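Arabinan endo-1,5-alpha-l-arabinosidase A (Cellvibrio cellulosa, PDB 1GYH) hydrolyses alpha-1,5-linked L-arabinofuranosyl bonds of linear arabinan, releasing almost exclusively arabinotriose, and so takes part in plant cell wall breakdown. Local coordinates at residues A[42-46]-A[107-111]; A[52-56]-A[111-117]; A[138-142]-A[153-157]. All coordinates share one frame; numbering follows the deposited sequence. Where two conformers were deposited one is given.

The enzyme is a five-bladed beta-propeller of glycoside hydrolase family 43, and the three contacts follow its chain from one blade to the next. Contacts 1 and 2, with centres about 16 Å apart, share Asp111 and both use strand 110-118, an edge strand of its sheet; contact 1 joins its start and the residues leading into it to the end of strand 38-44 and the turn after that, contact 2 joins it to the short helix 53-56. Contact 3 is a hairpin of the following sheet, centred about 19 Å from contact 2 and touching it where Val115 CG1 lies 4.0 Å from Met142 CE. Contact 2 comes within about 8 Å, between the side chains of Val56 and Asn126, of a probable substrate-binding residue.

Contact 1: residues A[42-46]-A[107-111]; sequences SDRAF and YRWED
Asp43 and Tyr107 reach for each other from opposite directions, the carboxylate meeting the phenol at its edge with the two planes 48° apart. Tyr107 OH donates to Asp43 OD2 at 2.7 Å, and Asp43 OD2 accepts with its anti lone pair. Tyr107 gets there with CG anti to its own backbone N (chi1 -173°), which lets the hydroxyl meet Asp43. The same hydroxyl accepts from Trp109 NE1 at 3.0 Å and from a water, 3.0 Å from Tyr107 OH, that also bonds Ser42 OG.

Trp109 in turn offers a face to Ala45: the methyl CB sits 4.2 Å from the centroid of the five-membered ring, a CH-pi contact almost on the ring normal. Ala45 O adds a touch at Trp109 CD1, and Leu78 and Ile30 also pack on this indole. Farther along, the Phe46 ring stands nearly perpendicular to the carboxylate of Asp111 (planes 80° apart), its edge at CZ 3.8 Å from Asp111 OD1. That oxygen is hydrogen-bonded by Tyr80, whose ring also meets Phe46 edge-to-face.

One donated and two accepted bonds fix the rotation of the phenol OH and join Asp43, Trp109 and, through the water, Ser42 at one branching point. The end of strand 38-44 is thereby joined to the segment leading into strand 110-118. The Asp43 carboxylate probably polarises the O-H, making the oxygen a better acceptor for the indole N-H and the water.

Contact 2: residues A[52-56]-A[111-117]; sequences WAKRV and DKGIVIE
In one of the two conformers of Arg55, this residue and Glu117 form an end-on, two-pronged salt bridge: NH2 of Arg55 donates to OE1 of Glu117 at 2.6 Å, and NH1 of Arg55 to OE2 of Glu117 at 2.8 Å. Both bonds are nearly straight (175° and 169°), and the guanidinium and carboxylate lie almost coplanar, 19° apart. Glu117 is fully extended, whereas the arginine bends at chi2 and adopts unusual torsions to reach it, so the bridge is probably not permanent.

At the other end Trp52 NE1 donates in its ring plane to Asp111 OD2 at 3.1 Å, taking the syn lone pair; OD1 is held by Tyr80 and, weakly, by the N-H of Gly113.

Between these polar ends lies Ile114. Its CG1 stands 3.5 Å from the centroid of the six-membered ring of Trp52, a CH-pi contact over the centre of the face. Ile114 CD1 also touches Trp52 CE3, reaches Val56 CG2 at 4.1 Å and passes beside Arg55 NH2. Tyr80, Val82 and Ala91 also touch the indole.

Here the short helix 53-56, in the connection between two propeller blades, packs on an edge strand of the second blade, whose path turns a corner at Val115 within a classic beta bulge.

Contact 3: residues A[138-142]-A[153-157]; sequences GQVWM and LFKLN
Met142 and Phe154 point the same way from one face of an antiparallel hairpin, lying side by side. Met142 CB stands over the ring, 4.3 Å from its centroid. The sulfur, carried out by an extended chain (chi1 177°, chi2 -178°), approaches obliquely in a Met-aromatic contact, SD to Phe154 CZ 3.8 Å. Leu156 adds its CD1, 4.1 Å from Met142 CB and also in touch with Val140 CG1. Trp169 stacks on Phe154.

The opposite face carries Trp141. Its six-membered ring has Lys155 CB over one face, 4.0 Å from the centroid, while Leu153 CD2 packs against CE3 at 3.8 Å.

Met142 and Phe154 are the hydrogen-bonded pair: N of Met142 bonds to O of Phe154 at 3.0 Å, and the return bond is similar. Trp141 and Lys155 form the non-hydrogen-bonded pair, and Leu156 N reaches Val140 O beyond it. There a water spans Val140 N and Leu156 O.

At the polar edge Lys155 NZ donates to Gln139 OE1 at 2.8 Å, from above the amide plane. Asp135 accepts from both Gln139 NE2 and Trp141 NE1.

The hairpin thus sets the methionine methyl, the end of the Phe154 ring and Leu156 against Val115 of strand 110-118 in the neighbouring blade, and the lysine lays its aliphatic stem on the indole while its ammonium reaches a neutral amide oxygen, with a long, weak ion pair to Glu168 besides.

Contact 1: residues A[42-46]-A[107-111]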
loop_
_atom_site.group_PDB
_atom_site.type_symbol
_atom_site.label_atom_id
_atom_site.label_comp_id
_atom_site.label_asym_id
_atom_site.label_seq_id
_atom_site.Cartn_x
_atom_site.Cartn_y
_atom_site.Cartn_z
ATOM N N SER A 42 -4.087 12.298 14.833
ATOM C CA SER A 42 -4.586 11.409 15.895
ATOM C C SER A 42 -3.456 10.892 16.803
ATOM O O SER A 42 -3.530 11.053 18.022
ATOM C CB SER A 42 -5.358 10.195 15.302
ATOM O OG SER A 42 -5.970 9.432 16.356
ATOM N N ASP A 43 -2.462 10.227 16.200
ATOM C CA ASP A 43 -1.355 9.580 16.930
ATOM C C ASP A 43 -0.242 9.112 15.970
ATOM O O ASP A 43 -0.336 9.286 14.754
ATOM C CB ASP A 43 -1.921 8.349 17.689
ATOM C CG ASP A 43 -1.064 7.851 18.812
ATOM O OD1 ASP A 43 -0.183 8.554 19.341
ATOM O OD2 ASP A 43 -1.266 6.724 19.283
ATOM N N ARG A 44 0.820 8.531 16.534
ATOM C CA ARG A 44 1.739 7.690 15.795
ATOM C C ARG A 44 1.732 6.322 16.431
ATOM O O ARG A 44 1.682 6.209 17.653
ATOM C CB ARG A 44 3.144 8.326 15.722
ATOM C CG ARG A 44 3.733 8.730 17.073
ATOM C CD ARG A 44 5.087 9.459 17.025
ATOM N NE ARG A 44 6.190 8.554 16.666
ATOM C CZ ARG A 44 7.427 8.940 16.325
ATOM N NH1 ARG A 44 7.770 10.214 16.322
ATOM N NH2 ARG A 44 8.333 8.032 16.007
ATOM N N ALA A 45 1.730 5.267 15.623
ATOM C CA ALA A 45 1.556 3.936 16.174
ATOM C C ALA A 45 2.650 3.570 17.164
ATOM O O ALA A 45 2.351 3.111 18.274
ATOM C CB ALA A 45 1.465 2.906 15.060
ATOM N N PHE A 46 3.906 3.743 16.754
ATOM C CA PHE A 46 5.077 3.627 17.672
ATOM C C PHE A 46 5.511 5.002 18.154
ATOM O O PHE A 46 5.814 5.890 17.344
ATOM C CB PHE A 46 6.267 2.966 16.964
ATOM C CG PHE A 46 6.029 1.519 16.577
ATOM C CD1 PHE A 46 5.297 1.200 15.419
ATOM C CD2 PHE A 46 6.500 0.485 17.377
ATOM C CE1 PHE A 46 5.113 -0.129 15.035
ATOM C CE2 PHE A 46 6.293 -0.854 17.030
ATOM C CZ PHE A 46 5.572 -1.155 15.854
ATOM N N TYR A 107 -7.402 1.667 24.125
ATOM C CA TYR A 107 -6.402 2.009 23.118
ATOM C C TYR A 107 -4.948 1.698 23.537
ATOM O O TYR A 107 -4.429 2.295 24.489
ATOM C CB TYR A 107 -6.492 3.482 22.752
ATOM C CG TYR A 107 -5.611 3.924 21.584
ATOM C CD1 TYR A 107 -4.317 4.435 21.794
ATOM C CD2 TYR A 107 -6.094 3.900 20.286
ATOM C CE1 TYR A 107 -3.541 4.893 20.706
ATOM C CE2 TYR A 107 -5.330 4.333 19.199
ATOM C CZ TYR A 107 -4.058 4.843 19.409
ATOM O OH TYR A 107 -3.336 5.286 18.320
ATOM N N ARG A 108 -4.324 0.793 22.783
ATOM C CA ARG A 108 -2.876 0.501 22.878
ATOM C C ARG A 108 -2.418 -0.370 21.728
ATOM O O ARG A 108 -2.931 -1.454 21.536
ATOM C CB ARG A 108 -2.539 -0.190 24.211
ATOM C CG ARG A 108 -1.041 -0.529 24.369
ATOM C CD ARG A 108 -0.618 -0.965 25.759
ATOM N NE ARG A 108 -0.995 -2.343 26.014
ATOM C CZ ARG A 108 -0.675 -3.021 27.085
ATOM N NH1 ARG A 108 0.041 -2.467 28.050
ATOM N NH2 ARG A 108 -1.112 -4.254 27.235
ATOM N N TRP A 109 -1.427 0.100 20.981
ATOM C CA TRP A 109 -0.747 -0.684 19.966
ATOM C C TRP A 109 0.272 -1.665 20.558
ATOM O O TRP A 109 1.160 -1.276 21.331
ATOM C CB TRP A 109 -0.052 0.241 18.944
ATOM C CG TRP A 109 -0.988 1.035 18.108
ATOM C CD1 TRP A 109 -1.309 2.350 18.266
ATOM C CD2 TRP A 109 -1.763 0.567 17.010
ATOM N NE1 TRP A 109 -2.233 2.728 17.324
ATOM C CE2 TRP A 109 -2.521 1.654 16.535
ATOM C CE3 TRP A 109 -1.897 -0.671 16.368
ATOM C CZ2 TRP A 109 -3.425 1.543 15.466
ATOM C CZ3 TRP A 109 -2.812 -0.783 15.269
ATOM C CH2 TRP A 109 -3.531 0.329 14.835
ATOM N N GLU A 110 0.139 -2.944 20.183
ATOM C CA GLU A 110 0.987 -4.013 20.672
ATOM C C GLU A 110 1.688 -4.694 19.513
ATOM O O GLU A 110 1.070 -5.360 18.683
ATOM C CB GLU A 110 0.168 -5.015 21.507
ATOM C CG GLU A 110 -0.662 -4.325 22.586
ATOM C CD GLU A 110 -1.274 -5.257 23.610
ATOM O OE1 GLU A 110 -1.160 -6.498 23.478
ATOM O OE2 GLU A 110 -1.866 -4.731 24.564
ATOM N N ASP A 111 3.007 -4.551 19.459
ATOM C CA ASP A 111 3.779 -5.086 18.328
ATOM C C ASP A 111 3.876 -6.597 18.457
ATOM O O ASP A 111 4.111 -7.112 19.534
ATOM C CB ASP A 111 5.195 -4.488 18.303
ATOM C CG ASP A 111 5.946 -4.808 17.034
ATOM O OD1 ASP A 111 5.315 -4.944 15.949
ATOM O OD2 ASP A 111 7.185 -4.919 17.021
HETATM O O HOH W 1 -5.269 6.765 16.509
#

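Contact 2: residues A[52-56]-A[111-117]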
loop_
_atom_site.group_PDB
_atom_site.type_symbol
_atom_site.label_atom_id
_atom_site.label_comp_id
_atom_site.label_asym_id
_atom_site.label_seq_id
_atom_site.Cartn_x
_atom_site.Cartn_y
_atom_site.Cartn_z
ATOM N N TRP A 52 13.102 -4.100 17.164
ATOM C CA TRP A 52 13.911 -4.888 16.261
ATOM C C TRP A 52 14.370 -4.136 14.993
ATOM O O TRP A 52 15.117 -4.697 14.170
ATOM C CB TRP A 52 13.120 -6.161 15.845
ATOM C CG TRP A 52 11.735 -5.882 15.247
ATOM C CD1 TRP A 52 10.552 -5.854 15.932
ATOM C CD2 TRP A 52 11.422 -5.553 13.890
ATOM N NE1 TRP A 52 9.529 -5.527 15.078
ATOM C CE2 TRP A 52 10.031 -5.345 13.817
ATOM C CE3 TRP A 52 12.180 -5.404 12.720
ATOM C CZ2 TRP A 52 9.376 -5.016 12.624
ATOM C CZ3 TRP A 52 11.531 -5.077 11.526
ATOM C CH2 TRP A 52 10.131 -4.899 11.489
ATOM N N ALA A 53 13.918 -2.903 14.801
ATOM C CA ALA A 53 14.088 -2.239 13.506
ATOM C C ALA A 53 15.555 -2.042 13.149
ATOM O O ALA A 53 15.941 -2.293 12.018
ATOM C CB ALA A 53 13.416 -0.920 13.491
ATOM N N LYS A 54 16.355 -1.589 14.132
ATOM C CA LYS A 54 17.778 -1.305 13.879
ATOM C C LYS A 54 18.597 -2.523 13.495
ATOM O O LYS A 54 19.575 -2.405 12.749
ATOM C CB LYS A 54 18.422 -0.567 15.058
ATOM C CG LYS A 54 18.131 0.906 15.049
ATOM C CD LYS A 54 19.009 1.649 16.050
ATOM C CE LYS A 54 18.676 3.123 16.097
ATOM N NZ LYS A 54 17.603 3.422 17.081
ATOM N N ARG A 55 18.198 -3.701 13.944
ATOM C CA ARG A 55 18.915 -4.883 13.527
ATOM C C ARG A 55 18.641 -5.265 12.077
ATOM O O ARG A 55 19.541 -5.721 11.394
ATOM C CB ARG A 55 18.745 -6.023 14.540
ATOM C CG ARG A 55 17.892 -7.107 14.110
ATOM C CD ARG A 55 18.564 -8.263 13.423
ATOM N NE ARG A 55 17.442 -9.126 13.140
ATOM C CZ ARG A 55 16.903 -9.291 11.973
ATOM N NH1 ARG A 55 17.454 -8.760 10.894
ATOM N NH2 ARG A 55 15.844 -10.058 11.883
ATOM N N VAL A 56 17.433 -5.027 11.577
ATOM C CA VAL A 56 17.161 -5.223 10.172
ATOM C C VAL A 56 17.841 -4.098 9.338
ATOM O O VAL A 56 18.471 -4.367 8.298
ATOM C CB VAL A 56 15.615 -5.264 9.903
ATOM C CG1 VAL A 56 15.320 -5.176 8.408
ATOM C CG2 VAL A 56 14.983 -6.542 10.512
ATOM N N ASP A 111 3.007 -4.551 19.459
ATOM C CA ASP A 111 3.779 -5.086 18.328
ATOM C C ASP A 111 3.876 -6.597 18.457
ATOM O O ASP A 111 4.111 -7.112 19.534
ATOM C CB ASP A 111 5.195 -4.488 18.303
ATOM C CG ASP A 111 5.946 -4.808 17.034
ATOM O OD1 ASP A 111 5.315 -4.944 15.949
ATOM O OD2 ASP A 111 7.185 -4.919 17.021
ATOM N N LYS A 112 3.721 -7.278 17.339
ATOM C CA LYS A 112 3.791 -8.716 17.250
ATOM C C LYS A 112 5.044 -9.179 16.481
ATOM O O LYS A 112 5.272 -10.386 16.316
ATOM C CB LYS A 112 2.495 -9.227 16.578
ATOM C CG LYS A 112 1.189 -8.747 17.282
ATOM C CD LYS A 112 1.101 -9.204 18.708
ATOM C CE LYS A 112 -0.155 -8.703 19.398
ATOM N NZ LYS A 112 -0.302 -9.244 20.763
ATOM N N GLY A 113 5.864 -8.219 16.010
ATOM C CA GLY A 113 7.141 -8.535 15.365
ATOM C C GLY A 113 7.091 -8.780 13.850
ATOM O O GLY A 113 6.174 -8.343 13.125
ATOM N N ILE A 114 8.106 -9.489 13.367
ATOM C CA ILE A 114 8.362 -9.638 11.970
ATOM C C ILE A 114 7.515 -10.740 11.344
ATOM O O ILE A 114 7.586 -11.898 11.752
ATOM C CB ILE A 114 9.868 -9.935 11.724
ATOM C CG1 ILE A 114 10.719 -8.719 12.187
ATOM C CG2 ILE A 114 10.088 -10.301 10.283
ATOM C CD1 ILE A 114 12.212 -9.047 12.227
ATOM N N VAL A 115 6.744 -10.348 10.336
ATOM C CA VAL A 115 5.948 -11.268 9.521
ATOM C C VAL A 115 6.837 -11.926 8.472
ATOM O O VAL A 115 6.865 -13.134 8.330
ATOM C CB VAL A 115 4.786 -10.534 8.818
ATOM C CG1 VAL A 115 3.944 -11.502 7.991
ATOM C CG2 VAL A 115 3.874 -9.764 9.838
ATOM N N ILE A 116 7.577 -11.113 7.737
ATOM C CA ILE A 116 8.477 -11.595 6.712
ATOM C C ILE A 116 9.626 -10.593 6.539
ATOM O O ILE A 116 9.419 -9.388 6.651
ATOM C CB ILE A 116 7.676 -11.818 5.401
ATOM C CG1 ILE A 116 8.475 -12.639 4.411
ATOM C CG2 ILE A 116 7.126 -10.498 4.842
ATOM C CD1 ILE A 116 8.769 -11.911 3.182
ATOM N N GLU A 117 10.820 -11.132 6.306
ATOM C CA GLU A 117 12.053 -10.334 6.120
ATOM C C GLU A 117 12.807 -10.788 4.850
ATOM O O GLU A 117 13.015 -11.967 4.632
ATOM C CB GLU A 117 12.943 -10.475 7.372
ATOM C CG GLU A 117 14.330 -9.794 7.231
ATOM C CD GLU A 117 15.201 -9.868 8.478
ATOM O OE1 GLU A 117 14.710 -10.306 9.567
ATOM O OE2 GLU A 117 16.397 -9.465 8.364
#

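Contact 3: residues A[138-142]-A[153-157]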
loop_
_atom_site.group_PDB
_atom_site.type_symbol
_atom_site.label_atom_id
_atom_site.label_comp_id
_atom_site.label_asym_id
_atom_site.label_seq_id
_atom_site.Cartn_x
_atom_site.Cartn_y
_atom_site.Cartn_z
ATOM N N GLY A 138 -12.220 -18.862 3.350
ATOM C CA GLY A 138 -11.791 -18.712 4.736
ATOM C C GLY A 138 -10.286 -18.398 4.926
ATOM O O GLY A 138 -9.755 -18.531 6.058
ATOM N N GLN A 139 -9.591 -18.022 3.856
ATOM C CA GLN A 139 -8.125 -17.836 3.927
ATOM C C GLN A 139 -7.785 -16.353 3.796
ATOM O O GLN A 139 -8.518 -15.598 3.140
ATOM C CB GLN A 139 -7.410 -18.665 2.849
ATOM C CG GLN A 139 -7.694 -20.165 2.940
ATOM C CD GLN A 139 -7.044 -21.013 1.810
ATOM O OE1 GLN A 139 -6.357 -21.997 2.103
ATOM N NE2 GLN A 139 -7.310 -20.666 0.544
ATOM N N VAL A 140 -6.679 -15.935 4.434
ATOM C CA VAL A 140 -6.205 -14.554 4.364
ATOM C C VAL A 140 -4.775 -14.554 3.831
ATOM O O VAL A 140 -3.967 -15.405 4.209
ATOM C CB VAL A 140 -6.302 -13.859 5.729
ATOM C CG1 VAL A 140 -5.899 -12.415 5.599
ATOM C CG2 VAL A 140 -7.728 -13.921 6.256
ATOM N N TRP A 141 -4.512 -13.633 2.917
ATOM C CA TRP A 141 -3.251 -13.551 2.169
ATOM C C TRP A 141 -2.586 -12.174 2.323
ATOM O O TRP A 141 -3.258 -11.157 2.484
ATOM C CB TRP A 141 -3.507 -13.830 0.675
ATOM C CG TRP A 141 -4.207 -15.162 0.335
ATOM C CD1 TRP A 141 -5.563 -15.437 0.404
ATOM C CD2 TRP A 141 -3.590 -16.364 -0.142
ATOM N NE1 TRP A 141 -5.802 -16.733 0.026
ATOM C CE2 TRP A 141 -4.612 -17.318 -0.335
ATOM C CE3 TRP A 141 -2.262 -16.731 -0.438
ATOM C CZ2 TRP A 141 -4.350 -18.612 -0.789
ATOM C CZ3 TRP A 141 -2.004 -17.994 -0.883
ATOM C CH2 TRP A 141 -3.044 -18.938 -1.062
ATOM N N MET A 142 -1.250 -12.147 2.246
ATOM C CA MET A 142 -0.514 -10.890 2.080
ATOM C C MET A 142 0.123 -10.823 0.714
ATOM O O MET A 142 0.805 -11.779 0.282
ATOM C CB MET A 142 0.578 -10.762 3.182
ATOM C CG MET A 142 1.432 -9.492 3.025
ATOM S SD MET A 142 2.773 -9.295 4.252
ATOM C CE MET A 142 1.812 -8.997 5.747
ATOM N N LEU A 153 2.624 -13.036 -3.263
ATOM C CA LEU A 153 1.454 -13.312 -2.453
ATOM C C LEU A 153 1.692 -14.550 -1.640
ATOM O O LEU A 153 2.095 -15.559 -2.188
ATOM C CB LEU A 153 0.229 -13.551 -3.378
ATOM C CG LEU A 153 -1.113 -13.736 -2.690
ATOM C CD1 LEU A 153 -1.714 -12.377 -2.311
ATOM C CD2 LEU A 153 -2.125 -14.604 -3.549
ATOM N N PHE A 154 1.441 -14.530 -0.338
ATOM C CA PHE A 154 1.588 -15.738 0.452
ATOM C C PHE A 154 0.490 -15.871 1.464
ATOM O O PHE A 154 -0.095 -14.885 1.884
ATOM C CB PHE A 154 2.985 -15.886 1.157
ATOM C CG PHE A 154 3.235 -14.888 2.254
ATOM C CD1 PHE A 154 3.781 -13.645 1.954
ATOM C CD2 PHE A 154 2.950 -15.184 3.579
ATOM C CE1 PHE A 154 3.979 -12.701 2.922
ATOM C CE2 PHE A 154 3.184 -14.216 4.591
ATOM C CZ PHE A 154 3.698 -12.979 4.243
ATOM N N LYS A 155 0.230 -17.110 1.851
ATOM C CA LYS A 155 -0.831 -17.388 2.823
ATOM C C LYS A 155 -0.431 -17.101 4.289
ATOM O O LYS A 155 0.659 -17.510 4.763
ATOM C CB LYS A 155 -1.330 -18.811 2.648
ATOM C CG LYS A 155 -2.652 -19.100 3.394
ATOM C CD LYS A 155 -3.360 -20.337 2.756
ATOM C CE LYS A 155 -3.041 -21.602 3.398
ATOM N NZ LYS A 155 -3.735 -22.794 2.651
ATOM N N LEU A 156 -1.291 -16.370 5.004
ATOM C CA LEU A 156 -1.026 -16.008 6.422
ATOM C C LEU A 156 -1.560 -17.073 7.361
ATOM O O LEU A 156 -2.501 -17.802 7.005
ATOM C CB LEU A 156 -1.653 -14.659 6.781
ATOM C CG LEU A 156 -0.904 -13.459 6.184
ATOM C CD1 LEU A 156 -1.765 -12.221 6.188
ATOM C CD2 LEU A 156 0.430 -13.217 6.943
ATOM N N ASN A 157 -0.931 -17.197 8.537
ATOM C CA ASN A 157 -1.349 -18.140 9.549
ATOM C C ASN A 157 -2.629 -17.662 10.202
ATOM O O ASN A 157 -3.142 -16.605 9.846
ATOM C CB ASN A 157 -0.238 -18.436 10.613
ATOM C CG ASN A 157 0.071 -17.251 11.522
ATOM O OD1 ASN A 157 -0.421 -16.159 11.307
ATOM N ND2 ASN A 157 0.917 -17.469 12.522
HETATM O O HOH W 2 -5.203 -17.916 5.867
#